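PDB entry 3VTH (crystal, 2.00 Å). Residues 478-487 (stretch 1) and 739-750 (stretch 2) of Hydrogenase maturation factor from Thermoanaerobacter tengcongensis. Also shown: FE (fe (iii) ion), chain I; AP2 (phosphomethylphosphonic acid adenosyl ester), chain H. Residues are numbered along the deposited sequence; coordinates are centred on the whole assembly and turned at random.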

# COMPACT_ATOMS: atom_id res chain seq x y z
N LYS A 478 -18.05 -17.20 11.61
CA LYS A 478 -17.39 -16.87 10.34
C LYS A 478 -18.38 -16.36 9.31
O LYS A 478 -19.53 -16.84 9.25
N ILE A 479 -17.94 -15.38 8.53
CA ILE A 479 -18.68 -14.93 7.35
C ILE A 479 -17.77 -15.08 6.11
O ILE A 479 -16.69 -14.49 6.06
N GLU A 480 -18.21 -15.89 5.15
CA GLU A 480 -17.48 -16.06 3.90
C GLU A 480 -17.89 -14.96 2.94
O GLU A 480 -19.08 -14.62 2.85
N VAL A 481 -16.92 -14.42 2.22
CA VAL A 481 -17.12 -13.27 1.34
C VAL A 481 -16.55 -13.62 -0.03
O VAL A 481 -15.39 -14.02 -0.16
N GLN A 482 -17.38 -13.50 -1.07
CA GLN A 482 -16.90 -13.80 -2.41
C GLN A 482 -15.87 -12.73 -2.80
O GLN A 482 -16.04 -11.56 -2.50
N HIS A 483 -14.80 -13.17 -3.48
CA HIS A 483 -13.61 -12.36 -3.77
C HIS A 483 -13.91 -11.05 -4.49
O HIS A 483 -13.41 -9.98 -4.12
N HIS A 484 -14.70 -11.13 -5.56
CA HIS A 484 -14.99 -9.97 -6.37
C HIS A 484 -15.95 -9.01 -5.70
O HIS A 484 -15.80 -7.80 -5.84
N HIS A 485 -16.90 -9.55 -4.94
CA HIS A 485 -17.74 -8.73 -4.09
C HIS A 485 -16.84 -7.91 -3.16
O HIS A 485 -17.04 -6.71 -3.02
N ALA A 486 -15.85 -8.55 -2.53
CA ALA A 486 -14.92 -7.86 -1.63
C ALA A 486 -14.13 -6.73 -2.32
O ALA A 486 -13.97 -5.67 -1.73
N HIS A 487 -13.64 -6.97 -3.54
CA HIS A 487 -12.96 -5.90 -4.31
C HIS A 487 -13.89 -4.69 -4.46
O HIS A 487 -13.49 -3.54 -4.20
N LEU A 739 -10.29 -4.92 3.42
CA LEU A 739 -11.20 -3.81 3.74
C LEU A 739 -12.64 -4.10 3.26
O LEU A 739 -13.61 -3.84 3.99
N GLY A 740 -12.75 -4.65 2.04
CA GLY A 740 -14.05 -5.06 1.51
C GLY A 740 -14.70 -6.16 2.34
O GLY A 740 -15.90 -6.07 2.65
N GLN A 741 -13.93 -7.19 2.70
CA GLN A 741 -14.43 -8.26 3.57
C GLN A 741 -14.95 -7.69 4.88
O GLN A 741 -15.98 -8.12 5.38
N ALA A 742 -14.20 -6.73 5.43
CA ALA A 742 -14.55 -6.12 6.72
C ALA A 742 -15.88 -5.38 6.67
O ALA A 742 -16.72 -5.58 7.53
N VAL A 743 -16.09 -4.55 5.65
CA VAL A 743 -17.34 -3.77 5.61
C VAL A 743 -18.53 -4.62 5.18
O VAL A 743 -19.66 -4.33 5.56
N ILE A 744 -18.29 -5.66 4.39
CA ILE A 744 -19.37 -6.57 4.05
C ILE A 744 -19.85 -7.32 5.29
O ILE A 744 -21.06 -7.42 5.56
N ALA A 745 -18.91 -7.86 6.04
CA ALA A 745 -19.29 -8.63 7.22
C ALA A 745 -19.97 -7.73 8.25
O ALA A 745 -20.95 -8.13 8.88
N ASN A 746 -19.47 -6.50 8.37
CA ASN A 746 -20.07 -5.51 9.26
C ASN A 746 -21.51 -5.21 8.89
O ASN A 746 -22.37 -5.13 9.77
N LYS A 747 -21.78 -5.08 7.59
CA LYS A 747 -23.14 -4.80 7.13
C LYS A 747 -24.07 -5.96 7.45
O LYS A 747 -25.19 -5.75 7.93
N ILE A 748 -23.60 -7.18 7.23
CA ILE A 748 -24.35 -8.38 7.60
C ILE A 748 -24.66 -8.43 9.12
O ILE A 748 -25.79 -8.70 9.50
N LEU A 749 -23.67 -8.13 9.96
CA LEU A 749 -23.86 -8.07 11.43
C LEU A 749 -24.97 -7.15 11.87
O LEU A 749 -25.66 -7.44 12.85
N GLU A 750 -25.13 -6.03 11.18
CA GLU A 750 -26.17 -5.09 11.61
C GLU A 750 -27.55 -5.37 11.04
O GLU A 750 -28.50 -4.69 11.37

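The contact between these segments, in which the residues that touch lie at least 254 apart in sequence, is mainly apolar, and no direct hydrogen bond crosses it. From the strand, Ile479 (m, t) and Val481 (t) point toward helix 739-749. Ile479 extends CD1 into a pocket of small and branched groups, 4.0 Å from Ala745 CB, 3.9 Å from Ile748 CG2 and 3.7 Å from Leu749 CD2; these apolar residues suit a buried contact with the Ile479 methyl. Ile744 (m, t) points back, its CD1 3.6 Å from Val481 CG1. The same methyl lies over one face of the His485 ring, a CH-pi contact with CD1 3.6 Å from the ring centroid and almost on its normal.

Where the two helices cross, at 94°, Gly740 permits close backbone approach: its CA lies 3.3 Å from Ala486 O in a CA-H...O contact, and a CB there would clash with that oxygen.

Polar linkage is indirect. One water donates to Val481 O (2.9 Å) and accepts from Gln741 NE2 (3.0 Å). Gln482 (t, m) turns away and caps its own helix, OE1 accepting from His485 N at 3.1 Å and, weakly, from His484 N at 2.8 Å. His483 and His487, one helical turn apart, also point away; each NE2 binds FE at 2.2 Å, alongside AP2 oxygens O2B (2.0 Å from FE) and O2A (2.2 Å from FE).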

# COMPACT_ATOMS: atom_id res chain seq x y z
CB LYS A 478 -16.68 -18.11 9.77
CG LYS A 478 -15.45 -18.52 10.55
CD LYS A 478 -15.31 -20.02 10.74
CE LYS A 478 -14.53 -20.28 12.03
NZ LYS A 478 -14.65 -21.69 12.50
CB ILE A 479 -19.22 -13.48 7.51
CG1 ILE A 479 -20.25 -13.42 8.66
CG2 ILE A 479 -19.87 -13.00 6.21
CD1 ILE A 479 -20.70 -12.01 9.06
CB GLU A 480 -17.71 -17.46 3.29
CG GLU A 480 -19.16 -17.79 2.88
CD GLU A 480 -19.31 -19.16 2.20
OE1 GLU A 480 -20.41 -19.43 1.63
OE2 GLU A 480 -18.34 -19.96 2.22
CB VAL A 481 -16.42 -12.01 1.90
CG1 VAL A 481 -16.54 -10.83 0.92
CG2 VAL A 481 -16.98 -11.64 3.30
CB GLN A 482 -18.05 -13.86 -3.41
CG GLN A 482 -17.66 -14.60 -4.70
CD GLN A 482 -16.90 -13.72 -5.69
OE1 GLN A 482 -17.17 -12.52 -5.80
NE2 GLN A 482 -15.96 -14.32 -6.42
CB HIS A 483 -12.64 -13.19 -4.61
CG HIS A 483 -11.30 -12.55 -4.82
ND1 HIS A 483 -10.27 -12.67 -3.90
CD2 HIS A 483 -10.81 -11.81 -5.84
CE1 HIS A 483 -9.21 -12.02 -4.36
NE2 HIS A 483 -9.50 -11.50 -5.53
CB HIS A 484 -15.38 -10.40 -7.79
CG HIS A 484 -14.29 -11.20 -8.43
ND1 HIS A 484 -14.21 -12.57 -8.31
CD2 HIS A 484 -13.16 -10.81 -9.07
CE1 HIS A 484 -13.11 -13.00 -8.89
NE2 HIS A 484 -12.45 -11.95 -9.37
CB HIS A 485 -18.74 -9.62 -3.33
CG HIS A 485 -19.78 -8.86 -2.55
ND1 HIS A 485 -20.48 -9.44 -1.52
CD2 HIS A 485 -20.22 -7.59 -2.65
CE1 HIS A 485 -21.32 -8.55 -1.01
NE2 HIS A 485 -21.16 -7.41 -1.67
CB ALA A 486 -13.98 -8.85 -0.97
CB HIS A 487 -12.57 -6.38 -5.73
CG HIS A 487 -11.23 -7.05 -5.82
ND1 HIS A 487 -10.06 -6.49 -5.36
CD2 HIS A 487 -10.88 -8.23 -6.40
CE1 HIS A 487 -9.05 -7.30 -5.63
NE2 HIS A 487 -9.52 -8.37 -6.25
CB LEU A 739 -10.69 -2.49 3.17
CG LEU A 739 -11.60 -1.28 3.39
CD1 LEU A 739 -11.77 -0.93 4.93
CD2 LEU A 739 -11.11 -0.08 2.62
CB GLN A 741 -13.34 -9.29 3.91
CG GLN A 741 -12.79 -10.10 2.74
CD GLN A 741 -11.56 -10.90 3.14
OE1 GLN A 741 -10.81 -10.51 4.04
NE2 GLN A 741 -11.32 -12.03 2.43
CB ALA A 742 -13.43 -5.18 7.21
CB VAL A 743 -17.25 -2.46 4.79
CG1 VAL A 743 -16.22 -1.52 5.44
CG2 VAL A 743 -16.90 -2.75 3.30
CB ILE A 744 -18.96 -7.56 2.94
CG1 ILE A 744 -18.89 -6.84 1.60
CG2 ILE A 744 -19.98 -8.73 2.86
CD1 ILE A 744 -18.09 -7.60 0.55
CB ALA A 745 -18.06 -9.35 7.81
CB ASN A 746 -19.25 -4.22 9.31
CG ASN A 746 -19.82 -3.21 10.29
OD1 ASN A 746 -19.77 -3.41 11.51
ND2 ASN A 746 -20.40 -2.14 9.76
CB LYS A 747 -23.17 -4.47 5.64
CG LYS A 747 -24.57 -4.14 5.10
CD LYS A 747 -25.01 -2.72 5.51
CE LYS A 747 -26.35 -2.37 4.87
NZ LYS A 747 -26.62 -0.91 4.97
CB ILE A 748 -23.63 -9.67 7.08
CG1 ILE A 748 -23.74 -9.72 5.55
CG2 ILE A 748 -24.24 -10.92 7.73
CD1 ILE A 748 -22.84 -10.75 4.82
CB LEU A 749 -22.60 -7.62 12.17
CG LEU A 749 -21.33 -8.47 12.08
CD1 LEU A 749 -20.51 -8.23 13.35
CD2 LEU A 749 -21.68 -9.94 11.91
CB GLU A 750 -25.73 -3.63 11.43
CG GLU A 750 -25.48 -3.15 10.02
CD GLU A 750 -24.61 -1.89 10.02
OE1 GLU A 750 -24.24 -1.42 11.12
OE2 GLU A 750 -24.29 -1.38 8.93
FE FE I . -8.44 -10.14 -6.92
PB AP2 H . -6.22 -12.24 -8.05
O1B AP2 H . -6.15 -12.21 -9.55
O2B AP2 H . -7.50 -11.78 -7.43
O3B AP2 H . -5.66 -13.52 -7.48
C3A AP2 H . -4.99 -10.99 -7.58
PA AP2 H . -5.42 -9.28 -8.02
O1A AP2 H . -4.33 -8.52 -7.28
O2A AP2 H . -6.86 -8.89 -7.84
O5' AP2 H . -5.16 -9.20 -9.62
C5' AP2 H . -3.81 -9.27 -10.07
C4' AP2 H . -3.90 -9.54 -11.55
O4' AP2 H . -4.32 -8.36 -12.23
C3' AP2 H . -2.56 -9.90 -12.17
O3' AP2 H . -2.23 -11.26 -11.91
C2' AP2 H . -2.85 -9.59 -13.62
O2' AP2 H . -3.53 -10.73 -14.16
C1' AP2 H . -3.78 -8.37 -13.56
N9 AP2 H . -2.94 -7.17 -13.86
C8 AP2 H . -1.91 -6.67 -13.13
N7 AP2 H . -1.35 -5.59 -13.73
C5 AP2 H . -2.02 -5.38 -14.88
C6 AP2 H . -1.95 -4.40 -15.99
N6 AP2 H . -1.03 -3.41 -16.01
N1 AP2 H . -2.85 -4.55 -17.01
C2 AP2 H . -3.79 -5.51 -17.01
N3 AP2 H . -3.90 -6.44 -16.04
C4 AP2 H . -3.06 -6.42 -14.96
O HOH W 1 -12.98 -12.34 -0.02